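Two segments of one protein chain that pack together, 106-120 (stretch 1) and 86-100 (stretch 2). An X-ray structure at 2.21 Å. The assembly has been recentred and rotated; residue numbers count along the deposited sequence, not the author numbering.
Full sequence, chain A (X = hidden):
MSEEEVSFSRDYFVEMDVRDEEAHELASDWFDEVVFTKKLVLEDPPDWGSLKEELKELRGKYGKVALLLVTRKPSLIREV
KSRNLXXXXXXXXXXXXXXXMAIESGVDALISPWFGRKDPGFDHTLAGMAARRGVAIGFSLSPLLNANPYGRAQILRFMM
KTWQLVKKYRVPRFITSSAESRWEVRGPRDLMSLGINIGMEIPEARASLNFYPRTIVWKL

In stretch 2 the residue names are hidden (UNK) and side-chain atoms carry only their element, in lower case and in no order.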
ATOM      1  N   GLY A 106      13.696   4.304   1.466  1.00 52.35           N
ATOM      2  CA  GLY A 106      13.162   4.828   0.206  1.00 50.91           C
ATOM      3  C   GLY A 106      12.342   3.795  -0.546  1.00 50.19           C
ATOM      4  O   GLY A 106      12.449   3.653  -1.764  1.00 52.62           O
ATOM      5  N   VAL A 107      11.517   3.070   0.192  1.00 49.01           N
ATOM      6  CA  VAL A 107      10.660   2.044  -0.380  1.00 49.64           C
ATOM      7  C   VAL A 107       9.490   2.719  -1.115  1.00 47.49           C
ATOM      8  O   VAL A 107       9.164   3.879  -0.840  1.00 44.91           O
ATOM      9  CB  VAL A 107      10.171   1.081   0.736  1.00 50.09           C
ATOM     10  CG1 VAL A 107       8.857   1.536   1.361  1.00 49.38           C
ATOM     11  CG2 VAL A 107      10.053  -0.323   0.211  1.00 52.05           C
ATOM     12  N   ASP A 108       8.873   2.005  -2.055  1.00 47.23           N
ATOM     13  CA  ASP A 108       7.779   2.575  -2.857  1.00 45.27           C
ATOM     14  C   ASP A 108       6.587   2.965  -1.986  1.00 44.53           C
ATOM     15  O   ASP A 108       6.016   4.039  -2.156  1.00 42.52           O
ATOM     16  CB  ASP A 108       7.327   1.597  -3.951  1.00 46.06           C
ATOM     17  CG  ASP A 108       8.382   1.400  -5.034  1.00 47.03           C
ATOM     18  OD1 ASP A 108       8.706   2.388  -5.731  1.00 45.25           O
ATOM     19  OD2 ASP A 108       8.892   0.263  -5.184  1.00 47.03           O
ATOM     20  N   ALA A 109       6.204   2.094  -1.058  1.00 42.59           N
ATOM     21  CA  ALA A 109       5.068   2.386  -0.188  1.00 41.56           C
ATOM     22  C   ALA A 109       5.124   1.650   1.136  1.00 40.39           C
ATOM     23  O   ALA A 109       5.590   0.515   1.207  1.00 38.98           O
ATOM     24  CB  ALA A 109       3.765   2.060  -0.897  1.00 41.55           C
ATOM     25  N   LEU A 110       4.632   2.321   2.174  1.00 39.21           N
ATOM     26  CA  LEU A 110       4.379   1.714   3.467  1.00 41.58           C
ATOM     27  C   LEU A 110       2.877   1.505   3.582  1.00 42.71           C
ATOM     28  O   LEU A 110       2.114   2.470   3.565  1.00 42.29           O
ATOM     29  CB  LEU A 110       4.867   2.629   4.592  1.00 42.91           C
ATOM     30  CG  LEU A 110       4.693   2.132   6.028  1.00 43.24           C
ATOM     31  CD1 LEU A 110       5.497   0.863   6.249  1.00 44.70           C
ATOM     32  CD2 LEU A 110       5.099   3.212   7.025  1.00 42.41           C
ATOM     33  N   ILE A 111       2.462   0.245   3.685  1.00 41.86           N
ATOM     34  CA  ILE A 111       1.051  -0.105   3.720  1.00 40.36           C
ATOM     35  C   ILE A 111       0.579  -0.201   5.163  1.00 41.56           C
ATOM     36  O   ILE A 111       1.121  -0.990   5.941  1.00 41.57           O
ATOM     37  CB  ILE A 111       0.782  -1.456   3.021  1.00 39.25           C
ATOM     38  CG1 ILE A 111       1.388  -1.491   1.613  1.00 38.76           C
ATOM     39  CG2 ILE A 111      -0.713  -1.738   2.953  1.00 39.63           C
ATOM     40  CD1 ILE A 111       0.889  -0.415   0.666  1.00 39.02           C
ATOM     41  N   SER A 112      -0.420   0.616   5.509  1.00 42.62           N
ATOM     42  CA  SER A 112      -1.092   0.559   6.811  1.00 42.89           C
ATOM     43  C   SER A 112      -0.131   0.543   8.008  1.00 42.79           C
ATOM     44  O   SER A 112       0.048  -0.493   8.636  1.00 41.03           O
ATOM     45  CB  SER A 112      -2.001  -0.671   6.872  1.00 42.88           C
ATOM     46  OG  SER A 112      -3.024  -0.590   5.905  1.00 41.70           O
ATOM     47  N   PRO A 113       0.481   1.696   8.330  1.00 43.26           N
ATOM     48  CA  PRO A 113       1.404   1.766   9.471  1.00 43.25           C
ATOM     49  C   PRO A 113       0.740   1.467  10.813  1.00 43.31           C
ATOM     50  O   PRO A 113       1.426   1.090  11.765  1.00 43.17           O
ATOM     51  CB  PRO A 113       1.921   3.216   9.428  1.00 45.10           C
ATOM     52  CG  PRO A 113       0.947   3.960   8.570  1.00 44.40           C
ATOM     53  CD  PRO A 113       0.419   2.965   7.588  1.00 43.41           C
ATOM     54  N   TRP A 114      -0.580   1.642  10.870  1.00 41.94           N
ATOM     55  CA  TRP A 114      -1.388   1.363  12.061  1.00 42.65           C
ATOM     56  C   TRP A 114      -1.685  -0.127  12.266  1.00 45.02           C
ATOM     57  O   TRP A 114      -2.160  -0.521  13.330  1.00 46.94           O
ATOM     58  CB  TRP A 114      -2.730   2.121  11.980  1.00 41.82           C
ATOM     59  CG  TRP A 114      -3.487   1.828  10.718  1.00 42.82           C
ATOM     60  CD1 TRP A 114      -4.320   0.768  10.479  1.00 42.69           C
ATOM     61  CD2 TRP A 114      -3.451   2.590   9.504  1.00 42.72           C
ATOM     62  NE1 TRP A 114      -4.803   0.828   9.194  1.00 42.44           N
ATOM     63  CE2 TRP A 114      -4.281   1.932   8.572  1.00 42.21           C
ATOM     64  CE3 TRP A 114      -2.796   3.765   9.116  1.00 42.92           C
ATOM     65  CZ2 TRP A 114      -4.474   2.411   7.279  1.00 43.58           C
ATOM     66  CZ3 TRP A 114      -2.985   4.238   7.825  1.00 43.60           C
ATOM     67  CH2 TRP A 114      -3.816   3.561   6.922  1.00 43.29           C
ATOM     68  N   PHE A 115      -1.429  -0.948  11.249  1.00 47.89           N
ATOM     69  CA  PHE A 115      -1.880  -2.344  11.229  1.00 49.91           C
ATOM     70  C   PHE A 115      -1.502  -3.115  12.498  1.00 50.16           C
ATOM     71  O   PHE A 115      -0.330  -3.287  12.802  1.00 50.73           O
ATOM     72  CB  PHE A 115      -1.322  -3.059   9.987  1.00 50.86           C
ATOM     73  CG  PHE A 115      -1.798  -4.476   9.828  1.00 51.59           C
ATOM     74  CD1 PHE A 115      -3.109  -4.745   9.471  1.00 52.53           C
ATOM     75  CD2 PHE A 115      -0.930  -5.543  10.029  1.00 54.83           C
ATOM     76  CE1 PHE A 115      -3.551  -6.056   9.321  1.00 55.30           C
ATOM     77  CE2 PHE A 115      -1.366  -6.856   9.875  1.00 55.64           C
ATOM     78  CZ  PHE A 115      -2.681  -7.112   9.524  1.00 54.15           C
ATOM     79  N   GLY A 116      -2.512  -3.566  13.233  1.00 53.75           N
ATOM     80  CA  GLY A 116      -2.301  -4.351  14.451  1.00 55.88           C
ATOM     81  C   GLY A 116      -1.779  -3.543  15.625  1.00 55.88           C
ATOM     82  O   GLY A 116      -1.015  -4.056  16.437  1.00 56.98           O
ATOM     83  N   ARG A 117      -2.198  -2.283  15.722  1.00 56.15           N
ATOM     84  CA  ARG A 117      -1.739  -1.388  16.785  1.00 54.14           C
ATOM     85  C   ARG A 117      -2.907  -0.717  17.494  1.00 53.30           C
ATOM     86  O   ARG A 117      -4.060  -0.810  17.055  1.00 48.82           O
ATOM     87  CB  ARG A 117      -0.831  -0.294  16.214  1.00 54.64           C
ATOM     88  CG  ARG A 117       0.395  -0.790  15.466  1.00 55.18           C
ATOM     89  CD  ARG A 117       1.220   0.389  14.959  1.00 54.98           C
ATOM     90  NE  ARG A 117       1.753   1.203  16.050  1.00 54.22           N
ATOM     91  CZ  ARG A 117       2.791   0.865  16.811  1.00 53.59           C
ATOM     92  NH1 ARG A 117       3.445  -0.275  16.618  1.00 55.28           N
ATOM     93  NH2 ARG A 117       3.186   1.681  17.774  1.00 54.08           N
ATOM     94  N   LYS A 118      -2.587  -0.033  18.589  1.00 52.82           N
ATOM     95  CA  LYS A 118      -3.549   0.814  19.293  1.00 51.99           C
ATOM     96  C   LYS A 118      -3.214   2.290  19.084  1.00 47.65           C
ATOM     97  O   LYS A 118      -3.611   3.131  19.877  1.00 45.14           O
ATOM     98  CB  LYS A 118      -3.590   0.464  20.786  1.00 53.83           C
ATOM     99  CG  LYS A 118      -4.206  -0.895  21.086  1.00 55.90           C
ATOM    100  CD  LYS A 118      -3.160  -1.997  21.164  1.00 59.57           C
ATOM    101  CE  LYS A 118      -2.482  -2.051  22.529  1.00 61.74           C
ATOM    102  NZ  LYS A 118      -3.383  -2.541  23.614  1.00 63.29           N
ATOM    103  N   ASP A 119      -2.503   2.589  17.997  1.00 47.99           N
ATOM    104  CA  ASP A 119      -2.145   3.960  17.629  1.00 48.30           C
ATOM    105  C   ASP A 119      -1.791   4.029  16.126  1.00 47.54           C
ATOM    106  O   ASP A 119      -1.598   2.991  15.487  1.00 46.64           O
ATOM    107  CB  ASP A 119      -0.977   4.461  18.497  1.00 48.89           C
ATOM    108  CG  ASP A 119       0.310   3.681  18.266  1.00 49.48           C
ATOM    109  OD1 ASP A 119       0.934   3.826  17.186  1.00 49.12           O
ATOM    110  OD2 ASP A 119       0.712   2.933  19.182  1.00 49.44           O
ATOM    111  N   PRO A 120      -1.706   5.250  15.559  1.00 46.52           N
ATOM    112  CA  PRO A 120      -1.465   5.409  14.112  1.00 45.72           C
ATOM    113  C   PRO A 120      -0.184   4.778  13.572  1.00 43.65           C
ATOM    114  O   PRO A 120      -0.144   4.376  12.410  1.00 46.32           O
ATOM    115  CB  PRO A 120      -1.400   6.928  13.934  1.00 45.61           C
ATOM    116  CG  PRO A 120      -2.184   7.475  15.059  1.00 46.03           C
ATOM    117  CD  PRO A 120      -1.982   6.546  16.213  1.00 45.33           C
ATOM    118  N   UNK A  86      12.573  -6.233 -10.397  1.00 73.90           N
ATOM    119  CA  UNK A  86      11.544  -5.713 -11.298  1.00 71.02           C
ATOM    120  C   UNK A  86      10.166  -5.813 -10.643  1.00 66.15           C
ATOM    121  O   UNK A  86       9.316  -6.596 -11.064  1.00 64.97           O
ATOM    122  c   UNK A  86      11.556  -6.465 -12.631  1.00 73.83           C
ATOM    123  c   UNK A  86      12.789  -6.216 -13.480  1.00 77.76           C
ATOM    124  c   UNK A  86      12.638  -6.856 -14.851  1.00 78.44           C
ATOM    125  c   UNK A  86      13.773  -6.469 -15.783  1.00 80.14           C
ATOM    126  n   UNK A  86      13.565  -7.011 -17.154  1.00 79.49           N
ATOM    127  N   UNK A  87       9.954  -5.001  -9.614  1.00 61.43           N
ATOM    128  CA  UNK A  87       8.701  -5.000  -8.869  1.00 56.67           C
ATOM    129  C   UNK A  87       8.659  -3.801  -7.940  1.00 53.18           C
ATOM    130  O   UNK A  87       9.704  -3.298  -7.516  1.00 51.06           O
ATOM    131  c   UNK A  87       8.557  -6.288  -8.067  1.00 57.05           C
ATOM    132  N   UNK A  88       7.449  -3.346  -7.624  1.00 49.97           N
ATOM    133  CA  UNK A  88       7.271  -2.345  -6.585  1.00 47.55           C
ATOM    134  C   UNK A  88       7.558  -3.010  -5.256  1.00 47.25           C
ATOM    135  O   UNK A  88       7.157  -4.150  -5.026  1.00 45.69           O
ATOM    136  c   UNK A  88       5.363  -1.099  -7.829  1.00 47.79           C
ATOM    137  c   UNK A  88       5.847  -1.793  -6.565  1.00 47.44           C
ATOM    138  c   UNK A  88       6.242   0.080  -8.220  1.00 47.90           C
ATOM    139  c   UNK A  88       3.922  -0.664  -7.667  1.00 48.17           C
ATOM    140  N   UNK A  89       8.253  -2.295  -4.378  1.00 47.71           N
ATOM    141  CA  UNK A  89       8.548  -2.806  -3.055  1.00 47.62           C
ATOM    142  C   UNK A  89       7.605  -2.165  -2.045  1.00 46.38           C
ATOM    143  O   UNK A  89       7.727  -0.980  -1.738  1.00 45.62           O
ATOM    144  c   UNK A  89      12.006  -2.836  -1.185  1.00 50.24           C
ATOM    145  c   UNK A  89      10.558  -3.242  -1.443  1.00 49.69           C
ATOM    146  c   UNK A  89      10.013  -2.538  -2.694  1.00 48.52           C
ATOM    147  c   UNK A  89      10.452  -4.750  -1.576  1.00 48.63           C
ATOM    148  N   UNK A  90       6.649  -2.948  -1.559  1.00 43.66           N
ATOM    149  CA  UNK A  90       5.796  -2.536  -0.451  1.00 44.78           C
ATOM    150  C   UNK A  90       6.320  -3.130   0.849  1.00 44.92           C
ATOM    151  O   UNK A  90       6.999  -4.154   0.842  1.00 45.12           O
ATOM    152  c   UNK A  90       2.495  -3.126  -2.324  1.00 40.30           C
ATOM    153  c   UNK A  90       3.621  -2.471  -1.849  1.00 42.75           C
ATOM    154  c   UNK A  90       1.794  -2.645  -3.406  1.00 40.87           C
ATOM    155  c   UNK A  90       4.009  -1.288  -2.484  1.00 43.00           C
ATOM    156  c   UNK A  90       4.355  -3.009  -0.643  1.00 43.57           C
ATOM    157  o   UNK A  90       1.498  -1.024  -5.113  1.00 41.61           O
ATOM    158  c   UNK A  90       2.207  -1.487  -4.033  1.00 42.17           C
ATOM    159  c   UNK A  90       3.316  -0.803  -3.577  1.00 41.71           C
ATOM    160  N   UNK A  91       5.995  -2.476   1.961  1.00 46.33           N
ATOM    161  CA  UNK A  91       6.289  -2.997   3.290  1.00 45.24           C
ATOM    162  C   UNK A  91       5.029  -2.914   4.141  1.00 45.45           C
ATOM    163  O   UNK A  91       4.361  -1.886   4.173  1.00 45.04           O
ATOM    164  c   UNK A  91       7.436  -2.224   3.973  1.00 45.83           C
ATOM    165  c   UNK A  91       8.718  -2.360   3.173  1.00 45.23           C
ATOM    166  c   UNK A  91       7.650  -2.714   5.404  1.00 45.38           C
ATOM    167  N   UNK A  92       4.715  -4.014   4.818  1.00 47.88           N
ATOM    168  CA  UNK A  92       3.599  -4.075   5.746  1.00 50.29           C
ATOM    169  C   UNK A  92       3.938  -3.274   7.000  1.00 50.58           C
ATOM    170  O   UNK A  92       4.945  -3.544   7.659  1.00 50.71           O
ATOM    171  o   UNK A  92       0.258  -5.022   5.857  1.00 66.28           O
ATOM    172  c   UNK A  92       0.848  -5.972   6.369  1.00 59.39           C
ATOM    173  n   UNK A  92       0.378  -7.216   6.326  1.00 59.71           N
ATOM    174  c   UNK A  92       3.324  -5.532   6.123  1.00 52.89           C
ATOM    175  c   UNK A  92       2.166  -5.765   7.085  1.00 55.93           C
ATOM    176  N   UNK A  93       3.093  -2.291   7.316  1.00 49.46           N
ATOM    177  CA  UNK A  93       3.245  -1.492   8.520  1.00 48.02           C
ATOM    178  C   UNK A  93       2.744  -2.218   9.754  1.00 48.58           C
ATOM    179  O   UNK A  93       2.129  -3.272   9.647  1.00 48.05           O
ATOM    180  N   UNK A  94       3.009  -1.651  10.928  1.00 50.22           N
ATOM    181  CA  UNK A  94       2.556  -2.229  12.190  1.00 53.40           C
ATOM    182  C   UNK A  94       3.602  -2.221  13.288  1.00 55.40           C
ATOM    183  O   UNK A  94       3.272  -2.035  14.465  1.00 58.42           O
ATOM    184  N   UNK A  95       4.856  -2.458  12.911  1.00 57.02           N
ATOM    185  CA  UNK A  95       5.975  -2.371  13.838  1.00 58.90           C
ATOM    186  C   UNK A  95       6.663  -1.031  13.607  1.00 58.98           C
ATOM    187  O   UNK A  95       6.874  -0.625  12.462  1.00 55.88           O
ATOM    188  o   UNK A  95       8.067  -2.847  15.634  1.00 74.36           O
ATOM    189  o   UNK A  95       9.039  -4.355  14.390  1.00 72.75           O
ATOM    190  c   UNK A  95       8.094  -3.576  14.618  1.00 68.40           C
ATOM    191  c   UNK A  95       6.940  -3.540  13.612  1.00 64.18           C
ATOM    192  N   UNK A  96       7.002  -0.344  14.694  1.00 58.74           N
ATOM    193  CA  UNK A  96       7.565   0.998  14.597  1.00 61.88           C
ATOM    194  C   UNK A  96       8.971   1.028  14.006  1.00 61.49           C
ATOM    195  O   UNK A  96       9.316   1.968  13.280  1.00 62.22           O
ATOM    196  c   UNK A  96       6.221   2.364  16.274  1.00 67.14           C
ATOM    197  c   UNK A  96       7.544   1.689  15.961  1.00 63.99           C
ATOM    198  c   UNK A  96       4.943   4.808  16.179  1.00 75.43           C
ATOM    199  s   UNK A  96       5.786   3.659  15.091  1.00 71.70           S
ATOM    200  N   UNK A  97       9.780   0.014  14.318  1.00 63.68           N
ATOM    201  CA  UNK A  97      11.098  -0.148  13.695  1.00 63.32           C
ATOM    202  C   UNK A  97      10.969  -0.387  12.189  1.00 58.41           C
ATOM    203  O   UNK A  97      11.782   0.103  11.399  1.00 56.18           O
ATOM    204  c   UNK A  97      12.328  -1.070  15.743  1.00 76.01           C
ATOM    205  n   UNK A  97      13.805  -1.869  17.552  1.00 85.13           N
ATOM    206  c   UNK A  97      11.861  -1.318  14.322  1.00 69.11           C
ATOM    207  n   UNK A  97      15.128  -3.768  17.690  1.00 93.74           N
ATOM    208  n   UNK A  97      15.096  -2.250  19.418  1.00 92.11           N
ATOM    209  c   UNK A  97      13.266  -2.169  16.227  1.00 79.39           C
ATOM    210  c   UNK A  97      14.675  -2.631  18.215  1.00 91.26           C
ATOM    211  N   UNK A  98       9.945  -1.149  11.808  1.00 54.28           N
ATOM    212  CA  UNK A  98       9.680  -1.463  10.406  1.00 53.79           C
ATOM    213  C   UNK A  98       9.145  -0.244   9.676  1.00 50.59           C
ATOM    214  O   UNK A  98       9.619   0.081   8.588  1.00 48.96           O
ATOM    215  c   UNK A  98       8.692  -2.640  10.265  1.00 53.99           C
ATOM    216  c   UNK A  98       8.286  -2.854   8.810  1.00 53.80           C
ATOM    217  c   UNK A  98      10.598  -4.376  10.198  1.00 54.64           C
ATOM    218  c   UNK A  98       9.310  -3.918  10.854  1.00 55.12           C
ATOM    219  N   UNK A  99       8.169   0.426  10.283  1.00 48.80           N
ATOM    220  CA  UNK A  99       7.628   1.664   9.733  1.00 48.00           C
ATOM    221  C   UNK A  99       8.731   2.676   9.430  1.00 48.60           C
ATOM    222  O   UNK A  99       8.732   3.285   8.368  1.00 48.40           O
ATOM    223  c   UNK A  99       5.299   1.530  10.744  1.00 45.85           C
ATOM    224  c   UNK A  99       6.607   2.293  10.690  1.00 47.85           C
ATOM    225  o   UNK A  99       5.158   0.481  10.136  1.00 46.34           O
ATOM    226  n   UNK A  99       4.338   2.053  11.491  1.00 46.04           N
ATOM    227  N   UNK A 100       9.664   2.843  10.364  1.00 49.58           N
ATOM    228  CA  UNK A 100      10.778   3.778  10.199  1.00 51.91           C
ATOM    229  C   UNK A 100      11.757   3.323   9.118  1.00 49.78           C
ATOM    230  O   UNK A 100      12.158   4.121   8.267  1.00 49.63           O
ATOM    231  c   UNK A 100      12.525   5.107  11.544  1.00 64.26           C
ATOM    232  c   UNK A 100      11.518   3.960  11.529  1.00 57.81           C
ATOM    233  n   UNK A 100      15.779   3.938  14.198  1.00 77.16           N
ATOM    234  n   UNK A 100      16.167   2.258  12.677  1.00 78.95           N
ATOM    235  c   UNK A 100      15.462   3.319  13.062  1.00 77.32           C
ATOM    236  n   UNK A 100      14.454   3.749  12.303  1.00 73.23           N
ATOM    237  c   UNK A 100      13.600   4.902  12.608  1.00 69.26           C
TER
HETATM  238  O   HOH W   1       6.519  -1.215  17.489  1.00 56.35           O

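Position 86 carries four carbons in a row ending in nitrogen, out of reach of stretch 1: a lysine, K86, left to solvent. Position 87 has a single carbon and points sideways; it is alanine, A87. Position 88 has four carbons forked at the second, its CA 3.4 Å from D108 OD2. That is L88, chi1 m and chi2 t.

Position 89 shows the same forked four carbons, now pressed on V107, whose CG2 comes within 3.4 Å of the fork carbon. It is leucine, L89, and its backbone opens the pairing: L89 N donates to D108 OD2 at 2.8 Å, nearly straight at 171°. A side-chain carboxylate thus takes the amide just before the strands pair, while L89 O receives only weak bonds, from D108 N at 3.2 Å and A109 N at 3.5 Å.

Position 90 has one carbon, then a six-carbon ring bearing an oxygen; I111 CD1 lies over one face of the ring, and A109 CB is 3.7 Å from one ring carbon. It is tyrosine, Y90, and the ring packs against A109 and I111 on the side of the sheet that all three share. Its hydroxyl is satisfied elsewhere in the structure.

Position 91 has three carbons, one carrying the other two, on the opposite side of the sheet with L110. This is valine, V91; its CG2 meets V107 CG2 at 3.8 Å. V91 N donates to A109 O at 3.1 Å, and V91 O accepts from I111 N at 2.9 Å.

Position 92 has three carbons, the third with one oxygen and one nitrogen, the nitrogen 4.0 Å from F115 CE2. These atoms make it glutamine, Q92; both polar atoms bond elsewhere in the structure.

Position 93 has no side-chain atoms. A CB would sit 2.5 Å from both P113 CA and S112 O, so the close packing admits only glycine, G93, whose N donates to I111 O at 2.7 Å. Position 94 is bare too: with phi 137°, a CB would jam against the preceding carbonyl and clash with F115 O. It is G94, and its O accepts from R117 NH1 at 2.8 Å.

Position 95 has two carbons, the second with two oxygens, pointing away: D95, the N-cap residue. Position 96 is an unbranched chain of two carbons, sulfur and carbon, its second carbon over one face of the R117 guanidinium: methionine, M96. Position 97, three carbons, nitrogen and a carbon with two nitrogens, is R97, out of reach. Position 98, four carbons forked at the first, is I98, its end leading away.

Position 99 has two carbons, the second with oxygen and nitrogen, the nitrogen 3.1 Å from P113 O: asparagine, N99. N99 ND2 donates to that carbonyl, while N99 OD1 accepts from G94 N at 3.1 Å. Position 100 repeats the arginine pattern, R100, and points away.

The contact works by parallel strand pairing with apolar side chains on both faces; two glycines then let the loops close in, and N99 and R117, the latter salt-bridged to D119, bind backbone carbonyls across the contact.

Stretch 2 (86-100) KALLYVQGGDMRINR
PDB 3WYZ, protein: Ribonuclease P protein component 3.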